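Local coordinates for protein aminoglycoside N(3)-acetyltransferase (Streptomyces griseus, PDB 7LAP) that probably transfers an acetyl group from acetyl-CoA to the 3-amino group of aminoglycosides, a modification associated with antibiotic resistance, at residues Ser49-Val54 / Leu178-Pro183; Thr74-Cys79 / Pro149-Ala154; Gln209-Ala214 / Arg220-Ile225; Gly250-Ala255 / Arg269-Ala274. One frame throughout, in Å; residues are numbered along the deposited sequence.

Interaction 1 (Ser49-Val54 / Leu178-Pro183)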
loop_
_atom_site.group_PDB
_atom_site.type_symbol
_atom_site.label_atom_id
_atom_site.label_comp_id
_atom_site.label_asym_id
_atom_site.label_seq_id
_atom_site.Cartn_x
_atom_site.Cartn_y
_atom_site.Cartn_z
ATOM N N SER B 49 -8.384 -4.188 -10.920
ATOM C CA SER B 49 -9.455 -5.185 -10.976
ATOM C C SER B 49 -10.160 -5.215 -12.329
ATOM O O SER B 49 -10.790 -6.221 -12.668
ATOM C CB SER B 49 -10.485 -4.913 -9.875
ATOM O OG SER B 49 -9.856 -5.038 -8.620
ATOM N N ALA B 50 -10.117 -4.116 -13.088
ATOM C CA ALA B 50 -10.738 -4.103 -14.413
ATOM C C ALA B 50 -10.072 -5.113 -15.337
ATOM O O ALA B 50 -10.720 -5.647 -16.239
ATOM C CB ALA B 50 -10.638 -2.701 -15.038
ATOM N N ILE B 51 -8.776 -5.371 -15.137
ATOM C CA ILE B 51 -8.078 -6.370 -15.945
ATOM C C ILE B 51 -8.651 -7.761 -15.695
ATOM O O ILE B 51 -8.745 -8.580 -16.613
ATOM C CB ILE B 51 -6.563 -6.325 -15.654
ATOM C CG1 ILE B 51 -6.007 -4.937 -15.955
ATOM C CG2 ILE B 51 -5.798 -7.378 -16.471
ATOM C CD1 ILE B 51 -4.483 -4.732 -15.536
ATOM N N GLY B 52 -9.054 -8.043 -14.456
ATOM C CA GLY B 52 -9.499 -9.361 -14.060
ATOM C C GLY B 52 -8.627 -9.889 -12.937
ATOM O O GLY B 52 -7.986 -9.110 -12.216
ATOM N N TYR B 53 -8.548 -11.217 -12.849
ATOM C CA TYR B 53 -7.708 -11.836 -11.815
ATOM C C TYR B 53 -6.284 -11.895 -12.349
ATOM O O TYR B 53 -5.968 -12.707 -13.225
ATOM C CB TYR B 53 -8.228 -13.229 -11.426
ATOM C CG TYR B 53 -7.288 -13.825 -10.397
ATOM C CD1 TYR B 53 -7.369 -13.477 -9.053
ATOM C CD2 TYR B 53 -6.261 -14.680 -10.790
ATOM C CE1 TYR B 53 -6.443 -14.000 -8.108
ATOM C CE2 TYR B 53 -5.344 -15.185 -9.872
ATOM C CZ TYR B 53 -5.429 -14.853 -8.538
ATOM O OH TYR B 53 -4.462 -15.383 -7.662
ATOM N N VAL B 54 -5.407 -11.018 -11.861
ATOM C CA VAL B 54 -4.050 -10.951 -12.380
ATOM C C VAL B 54 -3.158 -11.808 -11.484
ATOM O O VAL B 54 -3.009 -11.526 -10.291
ATOM C CB VAL B 54 -3.534 -9.509 -12.468
ATOM C CG1 VAL B 54 -2.021 -9.521 -12.857
ATOM C CG2 VAL B 54 -4.317 -8.720 -13.512
ATOM N N LEU B 178 -0.781 5.519 -21.205
ATOM C CA LEU B 178 -1.618 4.324 -21.234
ATOM C C LEU B 178 -2.662 4.403 -20.116
ATOM O O LEU B 178 -2.308 4.541 -18.939
ATOM C CB LEU B 178 -0.730 3.087 -21.087
ATOM C CG LEU B 178 -1.495 1.775 -20.889
ATOM C CD1 LEU B 178 -2.213 1.392 -22.166
ATOM C CD2 LEU B 178 -0.506 0.689 -20.454
ATOM N N LEU B 179 -3.951 4.361 -20.485
ATOM C CA LEU B 179 -5.012 4.120 -19.512
ATOM C C LEU B 179 -5.308 2.636 -19.533
ATOM O O LEU B 179 -5.808 2.113 -20.532
ATOM C CB LEU B 179 -6.265 4.922 -19.844
ATOM C CG LEU B 179 -5.982 6.408 -20.058
ATOM C CD1 LEU B 179 -7.335 7.117 -20.411
ATOM C CD2 LEU B 179 -5.257 7.051 -18.870
ATOM N N LEU B 180 -5.021 1.958 -18.428
ATOM C CA LEU B 180 -5.121 0.506 -18.336
ATOM C C LEU B 180 -6.321 0.178 -17.435
ATOM O O LEU B 180 -6.205 -0.040 -16.224
ATOM C CB LEU B 180 -3.766 -0.035 -17.841
ATOM C CG LEU B 180 -3.546 -1.544 -17.681
ATOM C CD1 LEU B 180 -3.979 -2.289 -18.876
ATOM C CD2 LEU B 180 -2.105 -1.920 -17.301
ATOM N N GLY B 181 -7.506 0.176 -18.048
ATOM C CA GLY B 181 -8.743 0.099 -17.319
ATOM C C GLY B 181 -9.111 1.358 -16.584
ATOM O O GLY B 181 -10.205 1.429 -16.049
ATOM N N ALA B 182 -8.209 2.324 -16.476
ATOM C CA ALA B 182 -8.506 3.574 -15.795
ATOM C C ALA B 182 -9.414 4.436 -16.667
ATOM O O ALA B 182 -9.275 4.447 -17.902
ATOM C CB ALA B 182 -7.211 4.351 -15.492
ATOM N N PRO B 183 -10.303 5.214 -16.066
ATOM C CA PRO B 183 -11.221 6.019 -16.867
ATOM C C PRO B 183 -10.537 7.250 -17.452
ATOM O O PRO B 183 -9.433 7.649 -17.058
ATOM C CB PRO B 183 -12.337 6.395 -15.881
ATOM C CG PRO B 183 -11.732 6.247 -14.544
ATOM C CD PRO B 183 -10.699 5.149 -14.649
#

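Interaction 2 (Thr74-Cys79 / Pro149-Ala154)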
loop_
_atom_site.group_PDB
_atom_site.type_symbol
_atom_site.label_atom_id
_atom_site.label_comp_id
_atom_site.label_asym_id
_atom_site.label_seq_id
_atom_site.Cartn_x
_atom_site.Cartn_y
_atom_site.Cartn_z
ATOM N N THR B 74 10.959 2.983 -20.621
ATOM C CA THR B 74 10.774 3.535 -19.289
ATOM C C THR B 74 9.290 3.531 -18.961
ATOM O O THR B 74 8.471 3.821 -19.831
ATOM C CB THR B 74 11.317 4.967 -19.200
ATOM O OG1 THR B 74 12.668 4.993 -19.667
ATOM C CG2 THR B 74 11.303 5.485 -17.740
ATOM N N LEU B 75 8.954 3.226 -17.704
ATOM C CA LEU B 75 7.588 3.313 -17.190
ATOM C C LEU B 75 7.494 4.487 -16.232
ATOM O O LEU B 75 8.428 4.749 -15.483
ATOM C CB LEU B 75 7.170 2.037 -16.430
ATOM C CG LEU B 75 7.487 0.694 -17.080
ATOM C CD1 LEU B 75 6.941 -0.443 -16.200
ATOM C CD2 LEU B 75 6.896 0.658 -18.490
ATOM N N LEU B 76 6.369 5.176 -16.218
ATOM C CA LEU B 76 6.100 6.299 -15.345
ATOM C C LEU B 76 4.728 6.235 -14.696
ATOM O O LEU B 76 3.799 5.807 -15.319
ATOM C CB LEU B 76 6.071 7.571 -16.156
ATOM C CG LEU B 76 7.200 8.554 -16.228
ATOM C CD1 LEU B 76 8.051 8.070 -17.369
ATOM C CD2 LEU B 76 6.703 9.940 -16.530
ATOM N N VAL B 77 4.600 6.700 -13.468
ATOM C CA VAL B 77 3.302 6.746 -12.800
ATOM C C VAL B 77 3.191 8.053 -12.036
ATOM O O VAL B 77 4.184 8.734 -11.786
ATOM C CB VAL B 77 3.076 5.582 -11.809
ATOM C CG1 VAL B 77 3.048 4.198 -12.554
ATOM C CG2 VAL B 77 4.144 5.614 -10.754
ATOM N N THR B 78 1.974 8.393 -11.643
ATOM C CA THR B 78 1.774 9.538 -10.778
ATOM C C THR B 78 1.585 8.998 -9.367
ATOM O O THR B 78 0.821 8.050 -9.171
ATOM C CB THR B 78 0.603 10.399 -11.256
ATOM O OG1 THR B 78 0.368 11.435 -10.309
ATOM C CG2 THR B 78 -0.712 9.603 -11.368
ATOM N N CYS B 79 2.365 9.519 -8.408
ATOM C CA CYS B 79 2.328 9.079 -6.999
ATOM C C CYS B 79 1.633 10.068 -6.065
ATOM O O CYS B 79 0.658 9.721 -5.366
ATOM C CB CYS B 79 3.771 8.855 -6.481
ATOM S SG CYS B 79 4.557 7.440 -7.180
ATOM N N PRO B 149 16.020 8.492 -14.459
ATOM C CA PRO B 149 16.654 9.602 -13.714
ATOM C C PRO B 149 16.436 10.975 -14.342
ATOM O O PRO B 149 16.099 11.920 -13.627
ATOM C CB PRO B 149 18.150 9.213 -13.688
ATOM C CG PRO B 149 18.147 7.687 -13.914
ATOM C CD PRO B 149 17.015 7.494 -14.900
ATOM N N ALA B 150 16.625 11.129 -15.651
ATOM C CA ALA B 150 16.409 12.444 -16.258
ATOM C C ALA B 150 14.931 12.840 -16.247
ATOM O O ALA B 150 14.605 14.027 -16.132
ATOM C CB ALA B 150 16.945 12.459 -17.691
ATOM N N LEU B 151 14.018 11.877 -16.372
ATOM C CA LEU B 151 12.600 12.228 -16.327
ATOM C C LEU B 151 12.204 12.774 -14.960
ATOM O O LEU B 151 11.424 13.731 -14.869
ATOM C CB LEU B 151 11.731 11.007 -16.664
ATOM C CG LEU B 151 11.578 10.652 -18.148
ATOM C CD1 LEU B 151 10.930 9.292 -18.305
ATOM C CD2 LEU B 151 10.807 11.732 -18.891
ATOM N N MET B 152 12.712 12.170 -13.882
ATOM C CA MET B 152 12.305 12.527 -12.524
ATOM C C MET B 152 13.144 13.631 -11.901
ATOM O O MET B 152 12.751 14.181 -10.862
ATOM C CB MET B 152 12.390 11.300 -11.631
ATOM C CG MET B 152 11.447 10.146 -12.098
ATOM S SD MET B 152 9.700 10.575 -11.987
ATOM C CE MET B 152 9.290 10.987 -13.701
ATOM N N ASP B 153 14.291 13.929 -12.491
ATOM C CA ASP B 153 15.316 14.736 -11.838
ATOM C C ASP B 153 14.810 16.143 -11.549
ATOM O O ASP B 153 14.143 16.758 -12.383
ATOM C CB ASP B 153 16.563 14.819 -12.728
ATOM C CG ASP B 153 17.714 15.559 -12.052
ATOM O OD1 ASP B 153 18.125 15.112 -10.961
ATOM O OD2 ASP B 153 18.210 16.567 -12.606
ATOM N N ALA B 154 15.119 16.641 -10.356
ATOM C CA ALA B 154 14.893 18.039 -9.997
ATOM C C ALA B 154 13.486 18.514 -10.366
ATOM O O ALA B 154 13.321 19.485 -11.096
ATOM C CB ALA B 154 15.949 18.935 -10.667
#

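Interaction 3 (Gln209-Ala214 / Arg220-Ile225)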
loop_
_atom_site.group_PDB
_atom_site.type_symbol
_atom_site.label_atom_id
_atom_site.label_comp_id
_atom_site.label_asym_id
_atom_site.label_seq_id
_atom_site.Cartn_x
_atom_site.Cartn_y
_atom_site.Cartn_z
ATOM N N GLN B 209 4.050 22.856 2.487
ATOM C CA GLN B 209 4.235 21.449 2.792
ATOM C C GLN B 209 5.658 21.278 3.280
ATOM O O GLN B 209 6.555 22.009 2.839
ATOM C CB GLN B 209 3.950 20.560 1.572
ATOM C CG GLN B 209 2.481 20.067 1.528
ATOM C CD GLN B 209 2.153 19.343 0.257
ATOM O OE1 GLN B 209 3.047 18.930 -0.473
ATOM N NE2 GLN B 209 0.871 19.165 -0.015
ATOM N N PRO B 210 5.888 20.369 4.223
ATOM C CA PRO B 210 7.238 20.173 4.753
ATOM C C PRO B 210 8.049 19.283 3.822
ATOM O O PRO B 210 7.605 18.200 3.420
ATOM C CB PRO B 210 6.992 19.501 6.106
ATOM C CG PRO B 210 5.695 18.783 5.923
ATOM C CD PRO B 210 4.872 19.580 4.951
ATOM N N ILE B 211 9.249 19.756 3.481
ATOM C CA ILE B 211 10.228 18.975 2.745
ATOM C C ILE B 211 11.531 18.917 3.549
ATOM O O ILE B 211 11.695 19.560 4.587
ATOM C CB ILE B 211 10.474 19.525 1.322
ATOM C CG1 ILE B 211 10.949 20.973 1.374
ATOM C CG2 ILE B 211 9.196 19.440 0.497
ATOM C CD1 ILE B 211 11.883 21.377 0.229
ATOM N N GLU B 212 12.438 18.090 3.058
ATOM C CA GLU B 212 13.727 17.836 3.673
ATOM C C GLU B 212 14.802 18.290 2.688
ATOM O O GLU B 212 14.938 17.710 1.603
ATOM C CB GLU B 212 13.849 16.354 4.016
ATOM C CG GLU B 212 15.250 15.899 4.302
ATOM C CD GLU B 212 15.275 14.745 5.272
ATOM O OE1 GLU B 212 14.362 14.672 6.131
ATOM O OE2 GLU B 212 16.210 13.919 5.183
ATOM N N VAL B 213 15.535 19.346 3.043
ATOM C CA VAL B 213 16.632 19.852 2.219
ATOM C C VAL B 213 17.847 20.069 3.104
ATOM O O VAL B 213 17.738 20.669 4.180
ATOM C CB VAL B 213 16.273 21.156 1.475
ATOM C CG1 VAL B 213 15.354 20.859 0.274
ATOM C CG2 VAL B 213 15.638 22.150 2.415
ATOM N N ALA B 214 19.000 19.598 2.635
ATOM C CA ALA B 214 20.257 19.532 3.377
ATOM C C ALA B 214 20.178 18.538 4.527
ATOM O O ALA B 214 21.075 18.512 5.385
ATOM C CB ALA B 214 20.699 20.908 3.899
ATOM N N ARG B 220 7.945 24.853 3.021
ATOM C CA ARG B 220 8.087 25.616 1.791
ATOM C C ARG B 220 6.698 25.968 1.285
ATOM O O ARG B 220 5.759 25.186 1.442
ATOM C CB ARG B 220 8.864 24.834 0.705
ATOM C CG ARG B 220 9.312 25.699 -0.451
ATOM C CD ARG B 220 10.235 25.000 -1.442
ATOM N NE ARG B 220 10.684 25.929 -2.489
ATOM C CZ ARG B 220 9.895 26.529 -3.390
ATOM N NH1 ARG B 220 8.582 26.279 -3.446
ATOM N NH2 ARG B 220 10.431 27.370 -4.277
ATOM N N THR B 221 6.572 27.142 0.687
ATOM C CA THR B 221 5.340 27.560 0.028
ATOM C C THR B 221 5.430 27.210 -1.450
ATOM O O THR B 221 6.471 27.422 -2.082
ATOM C CB THR B 221 5.117 29.068 0.208
ATOM O OG1 THR B 221 4.845 29.345 1.584
ATOM C CG2 THR B 221 3.956 29.548 -0.631
ATOM N N PHE B 222 4.347 26.667 -1.992
ATOM C CA PHE B 222 4.292 26.178 -3.359
ATOM C C PHE B 222 3.170 26.866 -4.111
ATOM O O PHE B 222 2.098 27.125 -3.549
ATOM C CB PHE B 222 4.048 24.660 -3.408
ATOM C CG PHE B 222 5.136 23.867 -2.775
ATOM C CD1 PHE B 222 5.108 23.599 -1.411
ATOM C CD2 PHE B 222 6.224 23.433 -3.532
ATOM C CE1 PHE B 222 6.127 22.875 -0.810
ATOM C CE2 PHE B 222 7.250 22.701 -2.940
ATOM C CZ PHE B 222 7.205 22.420 -1.570
ATOM N N ARG B 223 3.412 27.128 -5.389
ATOM C CA ARG B 223 2.391 27.643 -6.284
ATOM C C ARG B 223 2.208 26.661 -7.425
ATOM O O ARG B 223 3.191 26.138 -7.952
ATOM C CB ARG B 223 2.773 29.019 -6.830
ATOM C CG ARG B 223 1.733 29.589 -7.771
ATOM C CD ARG B 223 2.164 30.928 -8.280
ATOM N NE ARG B 223 1.547 31.274 -9.558
ATOM C CZ ARG B 223 0.439 32.002 -9.684
ATOM N NH1 ARG B 223 -0.197 32.463 -8.606
ATOM N NH2 ARG B 223 -0.025 32.282 -10.896
ATOM N N ASP B 224 0.954 26.431 -7.814
ATOM C CA ASP B 224 0.598 25.469 -8.852
ATOM C C ASP B 224 -0.719 25.933 -9.462
ATOM O O ASP B 224 -1.395 26.808 -8.921
ATOM C CB ASP B 224 0.491 24.042 -8.262
ATOM C CG ASP B 224 0.336 22.937 -9.338
ATOM O OD1 ASP B 224 0.656 23.180 -10.527
ATOM O OD2 ASP B 224 -0.072 21.807 -8.985
ATOM N N ILE B 225 -1.082 25.360 -10.614
ATOM C CA ILE B 225 -2.485 25.464 -11.028
ATOM C C ILE B 225 -3.348 24.623 -10.087
ATOM O O ILE B 225 -2.874 23.717 -9.394
ATOM C CB ILE B 225 -2.690 25.035 -12.489
ATOM C CG1 ILE B 225 -2.127 23.629 -12.694
ATOM C CG2 ILE B 225 -2.044 26.015 -13.442
ATOM C CD1 ILE B 225 -3.071 22.677 -13.442
#

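Interaction 4 (Gly250-Ala255 / Arg269-Ala274)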
loop_
_atom_site.group_PDB
_atom_site.type_symbol
_atom_site.label_atom_id
_atom_site.label_comp_id
_atom_site.label_asym_id
_atom_site.label_seq_id
_atom_site.Cartn_x
_atom_site.Cartn_y
_atom_site.Cartn_z
ATOM N N GLY B 250 -12.320 12.334 -24.516
ATOM C CA GLY B 250 -13.312 11.837 -25.453
ATOM C C GLY B 250 -13.239 12.529 -26.802
ATOM O O GLY B 250 -13.321 11.883 -27.854
ATOM N N SER B 251 -13.072 13.858 -26.795
ATOM C CA SER B 251 -12.899 14.589 -28.049
ATOM C C SER B 251 -11.580 14.229 -28.709
ATOM O O SER B 251 -11.492 14.129 -29.938
ATOM C CB SER B 251 -12.940 16.099 -27.813
ATOM O OG SER B 251 -14.048 16.459 -27.023
ATOM N N MET B 252 -10.534 14.085 -27.900
ATOM C CA MET B 252 -9.249 13.618 -28.400
ATOM C C MET B 252 -9.417 12.325 -29.186
ATOM O O MET B 252 -8.982 12.214 -30.341
ATOM C CB MET B 252 -8.312 13.411 -27.212
ATOM C CG MET B 252 -6.885 13.157 -27.546
ATOM S SD MET B 252 -5.952 12.918 -26.012
ATOM C CE MET B 252 -6.161 14.486 -25.144
ATOM N N LEU B 253 -10.053 11.336 -28.560
ATOM C CA LEU B 253 -10.242 10.036 -29.192
ATOM C C LEU B 253 -11.060 10.162 -30.469
ATOM O O LEU B 253 -10.724 9.550 -31.490
ATOM C CB LEU B 253 -10.925 9.080 -28.221
ATOM C CG LEU B 253 -10.015 8.557 -27.111
ATOM C CD1 LEU B 253 -10.874 8.074 -25.919
ATOM C CD2 LEU B 253 -9.126 7.438 -27.661
ATOM N N ALA B 254 -12.126 10.969 -30.431
ATOM C CA ALA B 254 -12.993 11.136 -31.596
ATOM C C ALA B 254 -12.259 11.811 -32.741
ATOM O O ALA B 254 -12.573 11.565 -33.904
ATOM C CB ALA B 254 -14.240 11.946 -31.222
ATOM N N ALA B 255 -11.285 12.657 -32.440
ATOM C CA ALA B 255 -10.437 13.267 -33.454
ATOM C C ALA B 255 -9.352 12.326 -33.973
ATOM O O ALA B 255 -8.489 12.774 -34.737
ATOM C CB ALA B 255 -9.777 14.527 -32.889
ATOM N N ARG B 269 -6.572 2.402 -23.306
ATOM C CA ARG B 269 -6.341 3.414 -24.325
ATOM C C ARG B 269 -4.891 3.856 -24.292
ATOM O O ARG B 269 -4.356 4.158 -23.225
ATOM C CB ARG B 269 -7.229 4.658 -24.130
ATOM C CG ARG B 269 -8.695 4.423 -24.483
ATOM C CD ARG B 269 -9.507 4.377 -23.224
ATOM N NE ARG B 269 -10.941 4.606 -23.478
ATOM C CZ ARG B 269 -11.840 4.713 -22.506
ATOM N NH1 ARG B 269 -11.434 4.636 -21.237
ATOM N NH2 ARG B 269 -13.122 4.901 -22.799
ATOM N N LEU B 270 -4.288 3.949 -25.466
ATOM C CA LEU B 270 -2.881 4.299 -25.603
ATOM C C LEU B 270 -2.775 5.519 -26.503
ATOM O O LEU B 270 -3.269 5.501 -27.636
ATOM C CB LEU B 270 -2.083 3.126 -26.181
ATOM C CG LEU B 270 -0.581 3.410 -26.362
ATOM C CD1 LEU B 270 0.048 3.681 -24.983
ATOM C CD2 LEU B 270 0.070 2.201 -27.055
ATOM N N PHE B 271 -2.141 6.574 -25.987
ATOM C CA PHE B 271 -1.988 7.866 -26.644
ATOM C C PHE B 271 -0.518 8.231 -26.782
ATOM O O PHE B 271 0.279 7.973 -25.878
ATOM C CB PHE B 271 -2.631 9.012 -25.827
ATOM C CG PHE B 271 -4.077 8.788 -25.479
ATOM C CD1 PHE B 271 -4.436 8.022 -24.366
ATOM C CD2 PHE B 271 -5.080 9.377 -26.248
ATOM C CE1 PHE B 271 -5.787 7.834 -24.021
ATOM C CE2 PHE B 271 -6.431 9.186 -25.923
ATOM C CZ PHE B 271 -6.783 8.409 -24.803
ATOM N N ASP B 272 -0.181 8.946 -27.857
ATOM C CA ASP B 272 1.096 9.652 -27.884
ATOM C C ASP B 272 0.955 10.957 -27.093
ATOM O O ASP B 272 -0.003 11.719 -27.299
ATOM C CB ASP B 272 1.541 9.921 -29.326
ATOM C CG ASP B 272 1.778 8.638 -30.130
ATOM O OD1 ASP B 272 2.259 7.637 -29.558
ATOM O OD2 ASP B 272 1.477 8.618 -31.343
ATOM N N ALA B 273 1.921 11.221 -26.196
ATOM C CA ALA B 273 1.796 12.335 -25.252
ATOM C C ALA B 273 1.847 13.692 -25.947
ATOM O O ALA B 273 1.119 14.609 -25.556
ATOM C CB ALA B 273 2.894 12.271 -24.189
ATOM N N ALA B 274 2.733 13.871 -26.938
ATOM C CA ALA B 274 2.822 15.181 -27.586
ATOM C C ALA B 274 1.527 15.581 -28.296
ATOM O O ALA B 274 1.050 16.710 -28.062
ATOM C CB ALA B 274 4.034 15.226 -28.533
#

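Interaction 1 (Ser49-Val54 / Leu178-Pro183)
Ile-51 and Leu-180 make the larger part of this contact, which is wholly apolar. The CD1 methyl of Ile-51 lies against the branch point of Leu-180, 4.0 Å from its CG, with both leucine methyls only slightly farther away. The two side chains meet at a slant. Ile-51 has CG1 anti to its carbonyl carbon (chi1 -59°) and an extended chi2, which carries CD1 across to the strand end although the side chain does not set out straight at it. Leu-180 likewise leaves its backbone at an angle and turns its branched isopropyl end to meet the methyl.

A second, smaller contact joins a side chain to bare backbone. Ala-50 points CB at Gly-181, and the methyl sits 4.1 Å from Gly-181 CA, so the turn after the strand comes close to the short helix. Gly-181 has positive phi, and with it the chain leaves the strand.

The polar groups are bonded within 49-54 or to residues outside the contact. A weak bond runs from Gly-52 N to Ser-49 O at 3.1 Å, where the chain leaves its helical turn with positive phi. Arg-17 binds the carbonyl O of Ala-50, and the backbone of Ile-51 pairs with Ala-265. Ala-50 and Ile-51 also rest on Ala-266, while Leu-180 touches Ser-268.

The short helix 48-51, which follows strand 41-46, thus packs at the C-terminal end of the parallel neighbour strand 176-180, an arrangement characteristic of the strand-end loops of an alpha/beta sheet.

Interaction 2 (Thr74-Cys79 / Pro149-Ala154)
Leu-76 and Leu-151 cross at about a right angle, the strand residue sending CD1 against CD1 of the helix residue. The two methyls are modelled 3.3 Å apart, closer than normal van der Waals contact. Because chi1 of Leu-76 (-101°) also falls between the staggered positions, the exact placement of this leucine is doubtful.

Leu-151 CD1 has a second neighbour in Thr-74, whose CG2 meets it tip to tip at 3.9 Å. Thr-74 places CG2 anti to its backbone N, and the hydroxyl on the other branch takes a hydrogen bond from Ser-147 N, which ties the strand to the start of helix 148-152. In this way the helix is laid on one face of the central sheet of the alpha/beta fold. Leu-75 points the other way, into helix 58-69, so strand 74-78 is covered by helices on both faces.

Met-152 approaches differently: it and Leu-76 slide past each other in opposite directions. Its chain bends at chi2 and chi3, which brings the terminal methyl alongside the leucine, with Met-152 CE 4.0 Å from Leu-76 CD2. Met-152 also touches Leu-141 and Ala-143 on the adjoining strand 141-145, and Leu-151 rests on Thr-41 of strand 41-46.

Interaction 3 (Gln209-Ala214 / Arg220-Ile225)
Gln-209 and Arg-220 face each other as an antiparallel hydrogen-bonded pair in the beta hairpin of strands 204-213 and 216-225. Gln-209 N donates to Arg-220 O at 3.1 Å, and Arg-220 N returns a bond to Gln-209 O at 3.2 Å. Backbone bonds of Ile-211 with Val-218 and of Phe-222 with Tyr-207 carry the ladder on either side.

The close packing gathers round Phe-222. Its ring turns an edge to the other strand: CE1 is 3.8 Å from Gln-209 O, and the next edge carbon, CZ, meets Ile-211 CG2 at 4.1 Å. Ile-211 has CG1 lodged between its backbone N and carbonyl carbon (chi1 58°), which leaves CG2 as the branch that meets the ring. Tyr-207 lies nearly parallel to the Phe-222 ring, and His-136 meets it at a steeper angle.

Along the outer part of the Arg-220 side chain the contact loosens. Arg-220 CD is 4.3 Å from Ile-211 CD1, and the extended chain of this partly exposed residue then leads away from the partner strand to Asp-158, with which NH2 forms a salt bridge. Nearer the backbone the same arginine helps to cover the aromatic: Arg-220 CG stands 4.0 Å above the plane of the Phe-222 ring, offset toward its rim.

Interaction 4 (Gly250-Ala255 / Arg269-Ala274)
Met-252 holds CG anti to its backbone N (chi1 -170°), and with chi2 also extended (-179°) the side chain reaches straight out to bring its sulfur to the ring of Phe-271; the bend at chi3 then sets only where CE goes. The result is a Met-aromatic contact within a helix-on-sheet packing of the alpha/beta fold, helix 250-254 running at 79° to strand 269-272.

The sulfur stands obliquely to the ring, with Met-252 SD 4.4 Å from the centroid of Phe-271. Its closest ring atom is Phe-271 CD2, at 3.7 Å. Leu-253 crosses Phe-271 at about a right angle and takes the adjoining part of the ring, its CD2 lying 3.7 Å from Phe-271 CE2. The ring is further packed by Leu-179 of the neighbouring strand and by Met-187, while Met-252 also touches Ala-276 of helix 273-289.

Arg-269, two residues earlier and on the same side of the strand as Phe-271, has its NE in a salt bridge with Glu-260 of strand 259-263. Leu-253 CD1 comes to 4.2 Å from that Arg-269 NE.

In the fold
From the N terminus, interaction 1 opens at 49-54, just after strand 41-46, and closes at 178-183, spanning 123 residues. Interaction 2 opens and closes within that span, bringing 149-154 back onto strand 74-78 of the same central sheet. Interactions 3 and 4 follow in series, and no contact crosses another. Interaction 3 closes a separate hairpin, five residues between its segments, on the opposite side of the chain's centre from interactions 1 and 4. Interaction 4 closes a loop of 13 residues, eight of them strand, and returns to the central sheet. There strands 176-180 and 266-272 are neighbours, and interactions 1 and 4 touch through a probable hydrogen bond, Leu-179 N to Arg-269 O, 2.8 Å.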